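Local atomic coordinates of 2-dehydropantoate 2-reductase (PDB entry 2QYT), a protein that probably catalyses the NADPH-dependent reduction of ketopantoate (2-dehydropantoate) to pantoate in the biosynthesis of pantothenate. Residues V60-P63 with S64-F67; E169-D172 with D173-R176; I194-Y197 with I198-F202; S206-A209 with T210-Y214; T224-E227 with P228-L231. All coordinates share one frame; numbering follows the deposited sequence. Where two conformers were deposited one is given.

Contact 1. Residues V60-P63 with S64-F67; sequences VVTP and SRDF
Val60 and Phe67 form a hydrogen-bonded antiparallel pair in the beta hairpin that joins strand 58-61 to strand 66-69. Backbone bonds run both ways between them: Val60 N to Phe67 O at 2.9 Å, and Phe67 N to Val60 O at the same length. The next pair, Val61 with Asp66, is non-hydrogen-bonded; beyond it Thr62 N reaches Arg65 O, closing the loop end.

A side-chain hydroxyl ties the turn together. OG1 of Thr62 stands between its own backbone N and carbonyl carbon (chi1 81°), where it accepts from Arg65 N at 3.0 Å and from Ser64 N at 3.2 Å, neither bond straight. The same hydroxyl is hydrogen-bonded to Asp157, which also holds Ser64 OG and makes a salt bridge with Arg65 NH1.

The apolar contact lies on the face shared by Val60 and Phe67. CB of Val60 sits over the phenylalanine ring, displaced toward its rim, 3.9 Å from the centroid in a CH-pi contact, and its nearest ring atom is Phe67 CZ. Nearer the turn, the methyl CG2 of Thr62 lies over one face of the Arg65 guanidinium, 3.8 Å from Arg65 NH1. On the other face of the hairpin, Val61 CG1 lies beside the carboxylate of Asp66, which is paired with Arg59.

The chemistry thus divides along the hairpin: aliphatic and aromatic groups pack against helix 18-33 at the strand end, whereas at the turn one threonine oxygen and the carboxylate of Asp157 organise the backbone amides and the polar side chains.

Contact 2. Residues E169-D172 with D173-R176; sequences EQTD and DEVR
Thr171 and Glu174 meet through two torsions: chi1 of 69° places Thr171 OG1 between its own backbone N and carbonyl carbon, facing the first turn of helix 172-183, while the extended outer chain of Glu174 (chi2 -176°) carries its carboxylate back to the start of that turn. The side chains cross at about a right angle and complete a capping box, with Thr171 as the N-cap. Its stronger half is Thr171 N to Glu174 OE2, 2.9 Å long and nearly straight, with the amide on the anti side of the oxygen and 31° out of the carboxylate plane. The reciprocal bond, Glu174 N to Thr171 OG1, is weak at 3.4 Å.

Further grips fix the carboxylate. A water accepts from Gln170 NE2 at 2.9 Å and donates to Glu174 OE1 at 2.8 Å, bridging the residue before the cap to the box. Asn190 also donates to OE1, and Ser165 is hydrogen-bonded to OE2, so both oxygens of this buried group have polar partners. Such donors would be expected to favour the charged form of the carboxylate.

Regular helical bonding starts at once: Val175 N binds Thr171 O at 3.0 Å, and Arg176 N binds Asp172 O. CG2 of Val175 rests 3.4 Å from Thr171 O.

The cap lies at the surface, where the loop after strand 158-164 enters helix 172-183. Trp136, from the loop before strand 137-148, packs against Thr171, Asp173 and Glu174, while Asp173 pairs with Lys112 of strand 111-115 and Arg176 NE bonds to Tyr86 OH of strand 86-89.

Contact 3. Residues I194-Y197 with I198-F202; sequences IDWY and IMKKF
Lys200 runs across the indole of Trp196, one helical turn earlier. CB lies over the face of the six-membered ring, 4.0 Å from its centroid and only 6° off the normal, a CH-pi contact. CG continues over the same ring, 3.9 Å from Trp196 CH2, and CD reaches 3.7 Å from Trp196 CZ2. With CG anti to the backbone N (chi1 -163°) the chain starts out over the indole, then bends at its last two torsions toward Tyr197. There NZ comes 3.9 Å from Tyr197 CD1 and donates to a water at 2.7 Å, which in turn donates to Tyr197 O.

All of this rides on the first turns of helix 194-215, which opens the C-terminal helical region of the ketopantoate reductase fold; regular i to i+4 bonds such as Lys200 N to Trp196 O, 2.8 Å, carry it.

In the conformer given, Met199 (a selenomethionine) puts SE at the edge of the indole, 5.2 Å from the centroid of the six-membered ring of Trp196, a Met-aromatic contact whose detail is doubtful because the side chain has two conformers. Helix 252-262 packs on Trp196, Met199 and Lys200, while Tyr197 stacks on Tyr162 of strand 158-164.

Contact 4. Residues S206-A209 with T210-Y214; sequences SVTA and TATAY
Successive turns of one helix meet here, Val207 with Ala211 and Thr208 with Thr212, in the C-terminal half of helix 194-215, and the contact is chiefly backbone bonding with small side chains laid along it. Ala211 N binds Val207 O at 2.8 Å, and the methyl CB of Ala211 lies 3.2 Å from the same oxygen. Thr212 N follows with Thr208 O at 3.0 Å.

The hydroxyl of Thr212, which lies between its own backbone N and carbonyl carbon (chi1 74°), also stands 3.2 Å from Thr208 O, though where its proton goes is not settled. Its CG2 approaches that same carbonyl. The bond from Ala213 N to Ala209 O is weak and bent (135°), and the same amide also makes a weak bond to Thr210 O.

Within the all-helical C-terminal part of the ketopantoate reductase fold, this helix is packed on more than one side. Val207 and Ala211 face helix 227-244, touching Leu233 with both side chains, whereas Thr210 and Tyr214 turn to Met307 of helix 302-309. Polar ends also find partners beyond the segments: Ser206 OG is hydrogen-bonded to Leu286 O and Tyr304 OH, and Thr208 OG1 to Met204 O, one turn back, and to Gln260.

Contact 5. Residues T224-E227 with P228-L231; sequences TEHE and PELL
The imidazole of His226 has the carboxylate of Glu229 at its edge, while CB of Glu225 lies over one face, 4.3 Å above the plane and displaced toward the rim. The ring also stacks with that of Phe215. Imidazole and carboxylate planes stand 84° apart, nearly perpendicular. Across this angle His226 ND1 donates to Glu229 OE2 at 2.9 Å, a His-carboxylate hydrogen bond bent to 136° at the hydrogen: the oxygen is tilted from the ring plane, and the nitrogen approaches from above the carboxylate plane. His226 CE1 flanks the same oxygen at 3.5 Å.

Glu229 reaches back through a bend at chi2 (92°), which folds its carboxylate toward the histidine at the start of the helix. The negative charge would probably favour a proton on ND1 and, placed by the first turn, would suit the positive end of the helix dipole.

In the backbone, His226 occupies the N-cap position. Its carbonyl oxygen accepts from Leu230 N at 2.8 Å, and Glu227 O accepts from Leu231 N, also at 2.8 Å. Pro228 stands in the first turn. CB of Leu230 rests 3.4 Å from His226 O.

The junction is a surface corner where helix 219-225 ends and helix 227-244 begins. Leu230 turns back onto Ile222 and Leu223 of the preceding helix, and Glu227 forms a salt bridge with Arg261, tying the new helix to the end of helix 252-262.

Overall arrangement
Contacts 1, 2 and 5 lie at the surface, whereas contacts 3 and 4 are partly buried and share helix 194-215, their centres about 18 Å apart. Contact 1 is the only hairpin; its centre is about 29 Å from that of contact 3. Contacts 2 and 5 both mark helix starts, one with a threonine-glutamate capping box and the other with a histidine-carboxylate bond, and lie on opposite sides of the chain's centre, their own centres about 42 Å apart. Aromatic and lysine chains dominate contact 3, small residues contact 4. Contacts 4 and 5 touch through Ala211 CB and Leu230 CD1, 4.2 Å apart, linking helix 194-215 to helix 227-244.

Contact 1. Residues V60-P63 with S64-F67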
loop_
_atom_site.group_PDB
_atom_site.type_symbol
_atom_site.label_atom_id
_atom_site.label_comp_id
_atom_site.label_asym_id
_atom_site.label_seq_id
_atom_site.Cartn_x
_atom_site.Cartn_y
_atom_site.Cartn_z
ATOM N N VAL A 60 7.041 14.352 11.124
ATOM C CA VAL A 60 7.665 13.113 10.680
ATOM C C VAL A 60 9.114 13.064 11.201
ATOM O O VAL A 60 9.887 14.022 11.016
ATOM C CB VAL A 60 7.644 12.967 9.135
ATOM C CG1 VAL A 60 8.267 11.633 8.734
ATOM C CG2 VAL A 60 6.237 13.039 8.609
ATOM N N VAL A 61 9.425 11.988 11.919
ATOM C CA VAL A 61 10.771 11.727 12.431
ATOM C C VAL A 61 11.330 10.444 11.822
ATOM O O VAL A 61 10.656 9.429 11.713
ATOM C CB VAL A 61 10.886 11.762 14.017
ATOM C CG1 VAL A 61 10.346 13.065 14.597
ATOM C CG2 VAL A 61 10.165 10.553 14.694
ATOM N N THR A 62 12.608 10.484 11.443
ATOM C CA THR A 62 13.247 9.338 10.834
ATOM C C THR A 62 14.628 9.309 11.482
ATOM O O THR A 62 14.933 10.168 12.328
ATOM C CB THR A 62 13.313 9.462 9.256
ATOM O OG1 THR A 62 14.413 10.279 8.896
ATOM C CG2 THR A 62 12.031 10.108 8.624
ATOM N N PRO A 63 15.463 8.330 11.132
ATOM C CA PRO A 63 16.795 8.433 11.698
ATOM C C PRO A 63 17.538 9.772 11.430
ATOM O O PRO A 63 18.330 10.231 12.294
ATOM C CB PRO A 63 17.560 7.222 11.096
ATOM C CG PRO A 63 16.526 6.226 10.716
ATOM C CD PRO A 63 15.277 7.117 10.309
ATOM N N SER A 64 17.332 10.351 10.248
ATOM C CA SER A 64 18.113 11.507 9.817
ATOM C C SER A 64 17.291 12.762 9.672
ATOM O O SER A 64 17.862 13.827 9.479
ATOM C CB SER A 64 18.838 11.213 8.489
ATOM O OG SER A 64 17.897 11.117 7.395
ATOM N N ARG A 65 15.958 12.676 9.794
ATOM C CA ARG A 65 15.090 13.826 9.561
ATOM C C ARG A 65 14.107 14.091 10.702
ATOM O O ARG A 65 13.706 13.189 11.410
ATOM C CB ARG A 65 14.287 13.670 8.217
ATOM C CG ARG A 65 15.184 13.718 6.953
ATOM C CD ARG A 65 14.374 13.452 5.710
ATOM N NE ARG A 65 14.040 12.043 5.611
ATOM C CZ ARG A 65 13.010 11.546 4.927
ATOM N NH1 ARG A 65 12.806 10.224 4.913
ATOM N NH2 ARG A 65 12.219 12.351 4.243
ATOM N N ASP A 66 13.696 15.338 10.860
ATOM C CA ASP A 66 12.650 15.665 11.825
ATOM C C ASP A 66 11.993 16.893 11.265
ATOM O O ASP A 66 12.558 17.982 11.347
ATOM C CB ASP A 66 13.229 15.926 13.256
ATOM C CG ASP A 66 12.126 16.248 14.312
ATOM O OD1 ASP A 66 10.954 16.579 13.950
ATOM O OD2 ASP A 66 12.422 16.178 15.518
ATOM N N PHE A 67 10.801 16.733 10.706
ATOM C CA PHE A 67 10.140 17.831 10.012
ATOM C C PHE A 67 8.631 17.976 10.258
ATOM O O PHE A 67 7.954 17.015 10.600
ATOM C CB PHE A 67 10.483 17.875 8.485
ATOM C CG PHE A 67 9.997 16.680 7.695
ATOM C CD1 PHE A 67 10.809 15.552 7.531
ATOM C CD2 PHE A 67 8.742 16.683 7.112
ATOM C CE1 PHE A 67 10.337 14.429 6.818
ATOM C CE2 PHE A 67 8.270 15.616 6.375
ATOM C CZ PHE A 67 9.047 14.472 6.218
#

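Contact 2. Residues E169-D172 with D173-R176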
loop_
_atom_site.group_PDB
_atom_site.type_symbol
_atom_site.label_atom_id
_atom_site.label_comp_id
_atom_site.label_asym_id
_atom_site.label_seq_id
_atom_site.Cartn_x
_atom_site.Cartn_y
_atom_site.Cartn_z
ATOM N N GLU A 169 0.725 1.031 -22.380
ATOM C CA GLU A 169 1.471 2.288 -22.516
ATOM C C GLU A 169 1.030 3.278 -21.420
ATOM O O GLU A 169 -0.185 3.450 -21.144
ATOM C CB GLU A 169 1.297 2.886 -23.930
ATOM C CG GLU A 169 2.501 3.704 -24.459
ATOM C CD GLU A 169 3.384 2.954 -25.487
ATOM O OE1 GLU A 169 2.930 1.962 -26.119
ATOM O OE2 GLU A 169 4.553 3.375 -25.681
ATOM N N GLN A 170 2.016 3.918 -20.792
ATOM C CA GLN A 170 1.744 4.785 -19.656
ATOM C C GLN A 170 0.856 5.988 -20.104
ATOM O O GLN A 170 1.019 6.536 -21.202
ATOM C CB GLN A 170 3.052 5.158 -18.930
ATOM C CG GLN A 170 4.274 4.327 -19.443
ATOM C CD GLN A 170 5.061 3.502 -18.386
ATOM O OE1 GLN A 170 6.298 3.539 -18.368
ATOM N NE2 GLN A 170 4.356 2.727 -17.550
ATOM N N THR A 171 -0.134 6.338 -19.295
ATOM C CA THR A 171 -1.040 7.425 -19.668
ATOM C C THR A 171 -0.480 8.792 -19.228
ATOM O O THR A 171 0.510 8.875 -18.499
ATOM C CB THR A 171 -2.480 7.205 -19.123
ATOM O OG1 THR A 171 -2.494 7.332 -17.697
ATOM C CG2 THR A 171 -3.008 5.829 -19.505
ATOM N N ASP A 172 -1.117 9.856 -19.691
ATOM C CA ASP A 172 -0.731 11.208 -19.320
ATOM C C ASP A 172 -0.877 11.445 -17.830
ATOM O O ASP A 172 -0.004 12.061 -17.233
ATOM C CB ASP A 172 -1.569 12.238 -20.087
ATOM C CG ASP A 172 -1.236 12.269 -21.556
ATOM O OD1 ASP A 172 -0.147 11.739 -21.932
ATOM O OD2 ASP A 172 -2.064 12.815 -22.331
ATOM N N ASP A 173 -1.990 10.977 -17.250
ATOM C CA ASP A 173 -2.245 11.123 -15.808
ATOM C C ASP A 173 -1.168 10.369 -15.031
ATOM O O ASP A 173 -0.747 10.847 -13.987
ATOM C CB ASP A 173 -3.655 10.651 -15.398
ATOM C CG ASP A 173 -4.758 11.727 -15.632
ATOM O OD1 ASP A 173 -4.445 12.872 -16.063
ATOM O OD2 ASP A 173 -5.961 11.426 -15.377
ATOM N N GLU A 174 -0.698 9.235 -15.576
ATOM C CA GLU A 174 0.357 8.402 -14.935
ATOM C C GLU A 174 1.740 9.037 -14.933
ATOM O O GLU A 174 2.407 9.082 -13.900
ATOM C CB GLU A 174 0.495 7.072 -15.656
ATOM C CG GLU A 174 -0.171 5.945 -15.029
ATOM C CD GLU A 174 0.108 4.685 -15.773
ATOM O OE1 GLU A 174 0.703 3.787 -15.155
ATOM O OE2 GLU A 174 -0.266 4.570 -16.955
ATOM N N VAL A 175 2.176 9.468 -16.117
ATOM C CA VAL A 175 3.419 10.225 -16.274
ATOM C C VAL A 175 3.344 11.468 -15.393
ATOM O O VAL A 175 4.278 11.785 -14.671
ATOM C CB VAL A 175 3.667 10.603 -17.756
ATOM C CG1 VAL A 175 4.901 11.505 -17.896
ATOM C CG2 VAL A 175 3.847 9.352 -18.599
ATOM N N ARG A 176 2.205 12.152 -15.421
ATOM C CA ARG A 176 2.036 13.296 -14.547
ATOM C C ARG A 176 2.249 12.906 -13.086
ATOM O O ARG A 176 2.994 13.591 -12.363
ATOM C CB ARG A 176 0.673 13.968 -14.722
ATOM C CG ARG A 176 0.582 15.311 -13.990
ATOM C CD ARG A 176 -0.728 16.048 -14.272
ATOM N NE ARG A 176 -1.926 15.412 -13.702
ATOM C CZ ARG A 176 -3.146 15.951 -13.769
ATOM N NH1 ARG A 176 -3.318 17.138 -14.354
ATOM N NH2 ARG A 176 -4.205 15.324 -13.251
HETATM O O HOH W 1 1.510 2.067 -17.186
#

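Contact 3. Residues I194-Y197 with I198-F202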
loop_
_atom_site.group_PDB
_atom_site.type_symbol
_atom_site.label_atom_id
_atom_site.label_comp_id
_atom_site.label_asym_id
_atom_site.label_seq_id
_atom_site.Cartn_x
_atom_site.Cartn_y
_atom_site.Cartn_z
ATOM N N ILE A 194 2.943 -3.619 -13.363
ATOM C CA ILE A 194 2.640 -3.305 -11.978
ATOM C C ILE A 194 2.087 -4.514 -11.201
ATOM O O ILE A 194 2.322 -4.603 -10.004
ATOM C CB ILE A 194 1.707 -2.110 -11.826
ATOM C CG1 ILE A 194 1.506 -1.761 -10.346
ATOM C CG2 ILE A 194 0.389 -2.340 -12.573
ATOM C CD1 ILE A 194 2.698 -1.101 -9.706
ATOM N N ASP A 195 1.364 -5.413 -11.889
ATOM C CA ASP A 195 0.806 -6.627 -11.277
ATOM C C ASP A 195 1.898 -7.474 -10.633
ATOM O O ASP A 195 1.694 -8.078 -9.579
ATOM C CB ASP A 195 0.060 -7.477 -12.312
ATOM C CG ASP A 195 -1.246 -6.840 -12.772
ATOM O OD1 ASP A 195 -1.752 -5.928 -12.097
ATOM O OD2 ASP A 195 -1.769 -7.248 -13.827
ATOM N N TRP A 196 3.057 -7.519 -11.274
ATOM C CA TRP A 196 4.185 -8.295 -10.769
ATOM C C TRP A 196 4.687 -7.768 -9.426
ATOM O O TRP A 196 4.888 -8.545 -8.513
ATOM C CB TRP A 196 5.302 -8.332 -11.806
ATOM C CG TRP A 196 6.630 -8.692 -11.265
ATOM C CD1 TRP A 196 7.784 -7.953 -11.352
ATOM C CD2 TRP A 196 6.964 -9.879 -10.538
ATOM N NE1 TRP A 196 8.822 -8.625 -10.735
ATOM C CE2 TRP A 196 8.348 -9.809 -10.233
ATOM C CE3 TRP A 196 6.233 -11.005 -10.123
ATOM C CZ2 TRP A 196 9.006 -10.811 -9.514
ATOM C CZ3 TRP A 196 6.898 -12.013 -9.415
ATOM C CH2 TRP A 196 8.264 -11.904 -9.117
ATOM N N TYR A 197 4.876 -6.452 -9.313
ATOM C CA TYR A 197 5.300 -5.824 -8.044
ATOM C C TYR A 197 4.287 -6.075 -6.937
ATOM O O TYR A 197 4.648 -6.329 -5.784
ATOM C CB TYR A 197 5.578 -4.316 -8.212
ATOM C CG TYR A 197 6.763 -4.057 -9.091
ATOM C CD1 TYR A 197 8.030 -3.813 -8.543
ATOM C CD2 TYR A 197 6.643 -4.118 -10.480
ATOM C CE1 TYR A 197 9.162 -3.614 -9.382
ATOM C CE2 TYR A 197 7.739 -3.913 -11.310
ATOM C CZ TYR A 197 9.000 -3.661 -10.766
ATOM O OH TYR A 197 10.087 -3.481 -11.617
ATOM N N ILE A 198 3.019 -6.027 -7.305
ATOM C CA ILE A 198 1.936 -6.293 -6.380
ATOM C C ILE A 198 1.894 -7.742 -5.863
ATOM O O ILE A 198 1.710 -7.952 -4.654
ATOM C CB ILE A 198 0.581 -5.978 -7.037
ATOM C CG1 ILE A 198 0.522 -4.511 -7.464
ATOM C CG2 ILE A 198 -0.596 -6.321 -6.097
ATOM C CD1 ILE A 198 0.102 -3.653 -6.432
HETATM N N MSE A 199 1.950 -8.733 -6.754
HETATM C CA MSE A 199 1.993 -10.132 -6.287
HETATM C C MSE A 199 3.290 -10.392 -5.539
HETATM O O MSE A 199 3.288 -11.057 -4.509
HETATM C CB MSE A 199 1.756 -11.159 -7.409
HETATM C CG MSE A 199 2.789 -11.219 -8.534
HETATM SE SE MSE A 199 2.848 -12.966 -9.467
HETATM C CE MSE A 199 4.452 -13.673 -8.680
ATOM N N LYS A 200 4.394 -9.839 -6.042
ATOM C CA LYS A 200 5.684 -10.029 -5.386
ATOM C C LYS A 200 5.660 -9.557 -3.925
ATOM O O LYS A 200 6.061 -10.305 -3.028
ATOM C CB LYS A 200 6.828 -9.380 -6.188
ATOM C CG LYS A 200 8.226 -9.865 -5.824
ATOM C CD LYS A 200 9.301 -8.901 -6.344
ATOM C CE LYS A 200 9.537 -7.708 -5.392
ATOM N NZ LYS A 200 9.551 -6.386 -6.093
ATOM N N LYS A 201 5.143 -8.345 -3.691
ATOM C CA LYS A 201 4.960 -7.819 -2.339
ATOM C C LYS A 201 4.061 -8.729 -1.488
ATOM O O LYS A 201 4.416 -9.065 -0.355
ATOM C CB LYS A 201 4.372 -6.399 -2.397
ATOM C CG LYS A 201 3.968 -5.798 -1.053
ATOM C CD LYS A 201 5.001 -4.837 -0.533
ATOM C CE LYS A 201 4.967 -4.712 0.985
ATOM N NZ LYS A 201 3.962 -3.709 1.356
ATOM N N PHE A 202 2.910 -9.118 -2.032
ATOM C CA PHE A 202 1.925 -9.904 -1.286
ATOM C C PHE A 202 2.420 -11.314 -0.896
ATOM O O PHE A 202 2.165 -11.790 0.202
ATOM C CB PHE A 202 0.581 -10.005 -2.034
ATOM C CG PHE A 202 -0.413 -10.887 -1.330
ATOM C CD1 PHE A 202 -1.198 -10.373 -0.278
ATOM C CD2 PHE A 202 -0.529 -12.233 -1.667
ATOM C CE1 PHE A 202 -2.104 -11.168 0.405
ATOM C CE2 PHE A 202 -1.410 -13.058 -0.980
ATOM C CZ PHE A 202 -2.206 -12.528 0.053
HETATM O O HOH W 2 7.086 -5.757 -5.138
#

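Contact 4. Residues S206-A209 with T210-Y214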
loop_
_atom_site.group_PDB
_atom_site.type_symbol
_atom_site.label_atom_id
_atom_site.label_comp_id
_atom_site.label_asym_id
_atom_site.label_seq_id
_atom_site.Cartn_x
_atom_site.Cartn_y
_atom_site.Cartn_z
ATOM N N SER A 206 2.658 -12.422 2.786
ATOM C CA SER A 206 1.821 -13.584 3.061
ATOM C C SER A 206 2.691 -14.665 3.733
ATOM O O SER A 206 2.485 -15.000 4.899
ATOM C CB SER A 206 1.163 -14.078 1.765
ATOM O OG SER A 206 0.338 -15.207 1.971
ATOM N N VAL A 207 3.708 -15.162 3.038
ATOM C CA VAL A 207 4.525 -16.256 3.617
ATOM C C VAL A 207 5.083 -15.856 4.986
ATOM O O VAL A 207 4.903 -16.588 5.954
ATOM C CB VAL A 207 5.640 -16.797 2.682
ATOM C CG1 VAL A 207 5.059 -17.277 1.337
ATOM C CG2 VAL A 207 6.724 -15.771 2.474
ATOM N N THR A 208 5.698 -14.673 5.059
ATOM C CA THR A 208 6.349 -14.173 6.279
ATOM C C THR A 208 5.367 -14.011 7.436
ATOM O O THR A 208 5.632 -14.482 8.547
ATOM C CB THR A 208 7.087 -12.833 6.037
ATOM O OG1 THR A 208 8.062 -13.001 5.001
ATOM C CG2 THR A 208 7.769 -12.350 7.311
ATOM N N ALA A 209 4.235 -13.362 7.169
ATOM C CA ALA A 209 3.193 -13.198 8.184
ATOM C C ALA A 209 2.674 -14.553 8.656
ATOM O O ALA A 209 2.695 -14.836 9.851
ATOM C CB ALA A 209 2.053 -12.306 7.688
ATOM N N THR A 210 2.245 -15.414 7.739
ATOM C CA THR A 210 1.694 -16.700 8.188
ATOM C C THR A 210 2.720 -17.569 8.940
ATOM O O THR A 210 2.411 -18.088 10.003
ATOM C CB THR A 210 0.842 -17.488 7.112
ATOM O OG1 THR A 210 1.183 -18.888 7.127
ATOM C CG2 THR A 210 1.008 -16.936 5.725
ATOM N N ALA A 211 3.933 -17.674 8.400
ATOM C CA ALA A 211 5.014 -18.477 8.998
ATOM C C ALA A 211 5.449 -18.022 10.394
ATOM O O ALA A 211 5.564 -18.857 11.293
ATOM C CB ALA A 211 6.221 -18.574 8.053
ATOM N N THR A 212 5.698 -16.716 10.575
ATOM C CA THR A 212 6.050 -16.177 11.909
ATOM C C THR A 212 4.866 -16.182 12.882
ATOM O O THR A 212 5.067 -16.145 14.086
ATOM C CB THR A 212 6.701 -14.744 11.888
ATOM O OG1 THR A 212 5.719 -13.738 11.613
ATOM C CG2 THR A 212 7.855 -14.659 10.906
ATOM N N ALA A 213 3.642 -16.219 12.355
ATOM C CA ALA A 213 2.442 -16.240 13.191
ATOM C C ALA A 213 2.084 -17.649 13.672
ATOM O O ALA A 213 1.633 -17.830 14.807
ATOM C CB ALA A 213 1.262 -15.598 12.466
ATOM N N TYR A 214 2.273 -18.643 12.810
ATOM C CA TYR A 214 2.067 -20.024 13.205
ATOM C C TYR A 214 3.222 -20.497 14.088
ATOM O O TYR A 214 2.990 -21.073 15.155
ATOM C CB TYR A 214 1.875 -20.913 11.970
ATOM C CG TYR A 214 1.957 -22.429 12.187
ATOM C CD1 TYR A 214 3.175 -23.051 12.478
ATOM C CD2 TYR A 214 0.827 -23.240 12.045
ATOM C CE1 TYR A 214 3.264 -24.431 12.660
ATOM C CE2 TYR A 214 0.907 -24.627 12.224
ATOM C CZ TYR A 214 2.135 -25.210 12.531
ATOM O OH TYR A 214 2.250 -26.569 12.713
#

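Contact 5. Residues T224-E227 with P228-L231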
loop_
_atom_site.group_PDB
_atom_site.type_symbol
_atom_site.label_atom_id
_atom_site.label_comp_id
_atom_site.label_asym_id
_atom_site.label_seq_id
_atom_site.Cartn_x
_atom_site.Cartn_y
_atom_site.Cartn_z
ATOM N N THR A 224 16.443 -21.073 9.659
ATOM C CA THR A 224 17.373 -22.079 10.129
ATOM C C THR A 224 16.672 -23.387 10.479
ATOM O O THR A 224 17.153 -24.459 10.122
ATOM C CB THR A 224 18.196 -21.580 11.352
ATOM O OG1 THR A 224 17.317 -20.941 12.292
ATOM C CG2 THR A 224 19.288 -20.590 10.911
ATOM N N GLU A 225 15.533 -23.293 11.161
ATOM C CA GLU A 225 14.882 -24.479 11.715
ATOM C C GLU A 225 13.692 -24.975 10.907
ATOM O O GLU A 225 13.309 -26.131 11.032
ATOM C CB GLU A 225 14.472 -24.233 13.172
ATOM C CG GLU A 225 15.570 -24.546 14.190
ATOM C CD GLU A 225 15.519 -23.662 15.429
ATOM O OE1 GLU A 225 15.868 -24.167 16.516
ATOM O OE2 GLU A 225 15.152 -22.467 15.326
ATOM N N HIS A 226 13.101 -24.104 10.085
ATOM C CA HIS A 226 11.857 -24.459 9.401
ATOM C C HIS A 226 11.872 -24.181 7.899
ATOM O O HIS A 226 10.845 -23.787 7.304
ATOM C CB HIS A 226 10.670 -23.795 10.097
ATOM C CG HIS A 226 10.307 -24.428 11.407
ATOM N ND1 HIS A 226 9.974 -25.763 11.526
ATOM C CD2 HIS A 226 10.210 -23.905 12.652
ATOM C CE1 HIS A 226 9.697 -26.036 12.787
ATOM N NE2 HIS A 226 9.832 -24.927 13.492
ATOM N N GLU A 227 13.040 -24.408 7.293
ATOM C CA GLU A 227 13.268 -24.117 5.882
ATOM C C GLU A 227 12.366 -24.940 4.954
ATOM O O GLU A 227 11.792 -24.377 4.019
ATOM C CB GLU A 227 14.749 -24.253 5.490
ATOM C CG GLU A 227 15.175 -23.260 4.407
ATOM C CD GLU A 227 16.594 -23.477 3.878
ATOM O OE1 GLU A 227 16.846 -23.054 2.732
ATOM O OE2 GLU A 227 17.458 -24.041 4.583
ATOM N N PRO A 228 12.272 -26.273 5.171
ATOM C CA PRO A 228 11.277 -27.027 4.404
ATOM C C PRO A 228 9.881 -26.409 4.404
ATOM O O PRO A 228 9.304 -26.253 3.337
ATOM C CB PRO A 228 11.285 -28.400 5.080
ATOM C CG PRO A 228 12.722 -28.554 5.521
ATOM C CD PRO A 228 13.107 -27.174 6.005
ATOM N N GLU A 229 9.374 -26.047 5.579
ATOM C CA GLU A 229 8.053 -25.487 5.722
ATOM C C GLU A 229 7.993 -24.146 4.995
ATOM O O GLU A 229 7.065 -23.900 4.237
ATOM C CB GLU A 229 7.676 -25.300 7.198
ATOM C CG GLU A 229 7.384 -26.592 7.934
ATOM C CD GLU A 229 8.610 -27.177 8.620
ATOM O OE1 GLU A 229 9.682 -27.272 7.976
ATOM O OE2 GLU A 229 8.502 -27.542 9.813
ATOM N N LEU A 230 9.020 -23.322 5.206
ATOM C CA LEU A 230 9.094 -22.014 4.591
ATOM C C LEU A 230 9.004 -22.151 3.076
ATOM O O LEU A 230 8.174 -21.508 2.449
ATOM C CB LEU A 230 10.340 -21.254 5.052
ATOM C CG LEU A 230 10.470 -19.738 4.867
ATOM C CD1 LEU A 230 9.210 -18.920 5.157
ATOM C CD2 LEU A 230 11.584 -19.280 5.773
ATOM N N LEU A 231 9.809 -23.045 2.523
ATOM C CA LEU A 231 9.803 -23.360 1.094
ATOM C C LEU A 231 8.476 -23.932 0.588
ATOM O O LEU A 231 8.057 -23.639 -0.535
ATOM C CB LEU A 231 10.934 -24.324 0.770
ATOM C CG LEU A 231 11.101 -24.837 -0.658
ATOM C CD1 LEU A 231 11.382 -23.682 -1.606
ATOM C CD2 LEU A 231 12.240 -25.868 -0.704
#